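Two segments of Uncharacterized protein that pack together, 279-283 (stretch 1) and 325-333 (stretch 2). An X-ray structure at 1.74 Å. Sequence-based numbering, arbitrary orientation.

Stretch 1, residues 279-283: QYRIV
Stretch 2 (325-333) EVFYIFRDE

Residues 279-283 form a strand within a longer one, and a second strand begins at 325 and includes Tyr328. Their N-to-C directions differ by 144°, so they run roughly antiparallel. The axes come no closer than 9.9 Å. That is too far for backbone pairing, so side chains fill the gap. Tyr280 CA lies 8.8 Å from Phe330 CA, and Ile282 CA lies 8.9 Å from Tyr328 CA. Backbone angles are extended from 279 to 283 and from 325 to 332, for example -66/142 at Tyr280 and -149/-177 at Phe330; Glu333 turns to -51/-33.

Alternation sets the facing residues. Tyr280 and Ile282 point their CA-to-CB bonds toward the second stretch, as do Val326, Tyr328 and Phe330. Arg281 points away. Its chi1 and chi2 are both m and its chi3 is t, a bend that lets NE donate to Gln279 O at 3.3 Å.

Tyr328 adopts chi1 t (-166°) with chi2 -75°. This extends the ring across the gap until its hydroxyl meets the opposing backbone. Tyr328 OH donates a hydrogen bond to Arg281 O at 2.8 Å, and the carbonyl lies near the plane of the ring.

Tyr280 has chi1 m (-76°) and chi2 -72°. Its ring packs obliquely with two others. The Tyr328 centroid is 5.8 Å away, with planes at 78°, and Tyr280 CD1 is 3.7 Å from Tyr328 CE1. The Phe330 centroid is 4.9 Å away, with planes at 55°. Phe330 uses chi1 p (71°) and chi2 -81°, which place its CD2 3.4 Å from Tyr280 CE2. Tyr280 OH lies 3.2 Å from Arg331 O, at the edge of the tyrosine ring.

Ile282 is t at chi1 and chi2 (-166°, 162°). This extended form carries CD1 to 3.9 Å from CG1 of Val326, itself t (176°). Ile282 CB lies 4.3 Å from Tyr328 CE2. These contacts are apolar. The two stretches bury 343 Å² between them.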

# COMPACT_ATOMS: atom_id res chain seq x y z
N GLN A 279 -16.57 10.30 -2.47
CA GLN A 279 -15.75 11.37 -1.92
C GLN A 279 -14.64 10.76 -1.12
O GLN A 279 -14.87 9.77 -0.41
CB GLN A 279 -16.57 12.26 -0.96
CG GLN A 279 -17.82 12.88 -1.56
CD GLN A 279 -17.55 14.05 -2.50
OE1 GLN A 279 -16.40 14.50 -2.67
NE2 GLN A 279 -18.60 14.55 -3.12
N TYR A 280 -13.46 11.37 -1.20
CA TYR A 280 -12.33 10.99 -0.39
C TYR A 280 -12.56 11.25 1.10
O TYR A 280 -13.21 12.23 1.50
CB TYR A 280 -11.08 11.71 -0.86
CG TYR A 280 -10.45 11.21 -2.13
CD1 TYR A 280 -9.77 9.98 -2.15
CD2 TYR A 280 -10.50 11.96 -3.33
CE1 TYR A 280 -9.14 9.54 -3.29
CE2 TYR A 280 -9.88 11.48 -4.50
CZ TYR A 280 -9.20 10.30 -4.46
OH TYR A 280 -8.52 9.79 -5.55
N ARG A 281 -12.07 10.32 1.92
CA ARG A 281 -12.27 10.31 3.35
C ARG A 281 -11.00 10.00 4.10
O ARG A 281 -10.14 9.29 3.59
CB ARG A 281 -13.24 9.17 3.71
CG ARG A 281 -14.49 9.17 2.86
CD ARG A 281 -15.47 10.27 3.22
NE ARG A 281 -16.63 10.25 2.31
CZ ARG A 281 -17.85 10.72 2.59
NH1 ARG A 281 -18.06 11.30 3.75
NH2 ARG A 281 -18.84 10.63 1.70
N ILE A 282 -10.93 10.46 5.34
CA ILE A 282 -9.98 9.95 6.31
C ILE A 282 -10.73 9.49 7.57
O ILE A 282 -11.68 10.14 8.01
CB ILE A 282 -8.87 11.00 6.61
CG1 ILE A 282 -7.71 10.36 7.35
CG2 ILE A 282 -9.42 12.21 7.37
CD1 ILE A 282 -6.43 11.16 7.29
N VAL A 283 -10.29 8.37 8.14
CA VAL A 283 -10.84 7.81 9.38
C VAL A 283 -9.65 7.62 10.31
O VAL A 283 -8.66 7.02 9.93
CB VAL A 283 -11.52 6.48 9.09
CG1 VAL A 283 -11.96 5.73 10.34
CG2 VAL A 283 -12.67 6.66 8.11
N GLU A 325 -1.28 16.78 11.59
CA GLU A 325 -1.18 17.40 10.28
C GLU A 325 -1.15 16.28 9.23
O GLU A 325 -0.43 15.31 9.37
CB GLU A 325 0.04 18.28 10.21
CG GLU A 325 0.28 18.90 8.86
CD GLU A 325 1.42 19.88 8.88
OE1 GLU A 325 2.34 19.77 9.73
OE2 GLU A 325 1.42 20.76 8.02
N VAL A 326 -1.95 16.42 8.19
CA VAL A 326 -2.13 15.36 7.21
C VAL A 326 -1.83 15.86 5.80
O VAL A 326 -2.33 16.90 5.38
CB VAL A 326 -3.57 14.80 7.25
CG1 VAL A 326 -3.77 13.77 6.16
CG2 VAL A 326 -3.87 14.20 8.61
N PHE A 327 -1.05 15.06 5.08
CA PHE A 327 -0.83 15.21 3.66
C PHE A 327 -1.45 14.00 2.96
O PHE A 327 -1.01 12.86 3.19
CB PHE A 327 0.67 15.28 3.39
CG PHE A 327 1.34 16.37 4.15
CD1 PHE A 327 1.76 16.17 5.45
CD2 PHE A 327 1.52 17.63 3.58
CE1 PHE A 327 2.38 17.18 6.18
CE2 PHE A 327 2.12 18.65 4.31
CZ PHE A 327 2.53 18.42 5.62
N TYR A 328 -2.41 14.27 2.09
CA TYR A 328 -3.29 13.27 1.50
C TYR A 328 -3.13 13.29 -0.02
O TYR A 328 -3.47 14.27 -0.69
CB TYR A 328 -4.71 13.62 1.91
CG TYR A 328 -5.79 12.57 1.70
CD1 TYR A 328 -6.29 12.30 0.43
CD2 TYR A 328 -6.37 11.91 2.79
CE1 TYR A 328 -7.28 11.38 0.24
CE2 TYR A 328 -7.37 10.98 2.61
CZ TYR A 328 -7.81 10.72 1.33
OH TYR A 328 -8.84 9.82 1.16
N ILE A 329 -2.57 12.21 -0.56
CA ILE A 329 -2.17 12.13 -1.95
C ILE A 329 -3.20 11.34 -2.77
O ILE A 329 -3.65 10.25 -2.35
CB ILE A 329 -0.78 11.50 -2.11
CG1 ILE A 329 0.24 12.18 -1.19
CG2 ILE A 329 -0.33 11.59 -3.55
CD1 ILE A 329 0.46 13.66 -1.49
N PHE A 330 -3.65 11.93 -3.88
CA PHE A 330 -4.67 11.35 -4.71
C PHE A 330 -4.51 11.72 -6.19
O PHE A 330 -3.54 12.35 -6.58
CB PHE A 330 -6.04 11.72 -4.17
CG PHE A 330 -6.42 13.16 -4.35
CD1 PHE A 330 -5.97 14.14 -3.47
CD2 PHE A 330 -7.32 13.54 -5.36
CE1 PHE A 330 -6.39 15.45 -3.59
CE2 PHE A 330 -7.72 14.86 -5.49
CZ PHE A 330 -7.24 15.82 -4.62
N ARG A 331 -5.46 11.26 -6.99
CA ARG A 331 -5.49 11.59 -8.43
C ARG A 331 -6.95 11.55 -8.83
O ARG A 331 -7.65 10.58 -8.53
CB ARG A 331 -4.63 10.59 -9.19
CG ARG A 331 -4.71 10.62 -10.72
CD ARG A 331 -5.86 9.80 -11.27
NE ARG A 331 -5.66 8.39 -11.01
CZ ARG A 331 -6.58 7.44 -11.13
NH1 ARG A 331 -7.84 7.70 -11.49
NH2 ARG A 331 -6.21 6.19 -10.91
N ASP A 332 -7.39 12.57 -9.56
CA ASP A 332 -8.82 12.73 -9.86
C ASP A 332 -9.01 13.24 -11.29
O ASP A 332 -8.42 14.25 -11.67
CB ASP A 332 -9.42 13.70 -8.82
CG ASP A 332 -10.96 13.73 -8.79
OD1 ASP A 332 -11.65 13.47 -9.80
OD2 ASP A 332 -11.48 14.11 -7.70
N GLU A 333 -9.84 12.55 -12.06
CA GLU A 333 -10.26 13.06 -13.39
C GLU A 333 -10.78 14.49 -13.35
O GLU A 333 -10.57 15.26 -14.31
CB GLU A 333 -11.34 12.18 -14.01
CG GLU A 333 -10.79 10.95 -14.70
CD GLU A 333 -11.82 10.25 -15.60
OE1 GLU A 333 -12.91 10.82 -15.86
OE2 GLU A 333 -11.52 9.12 -16.02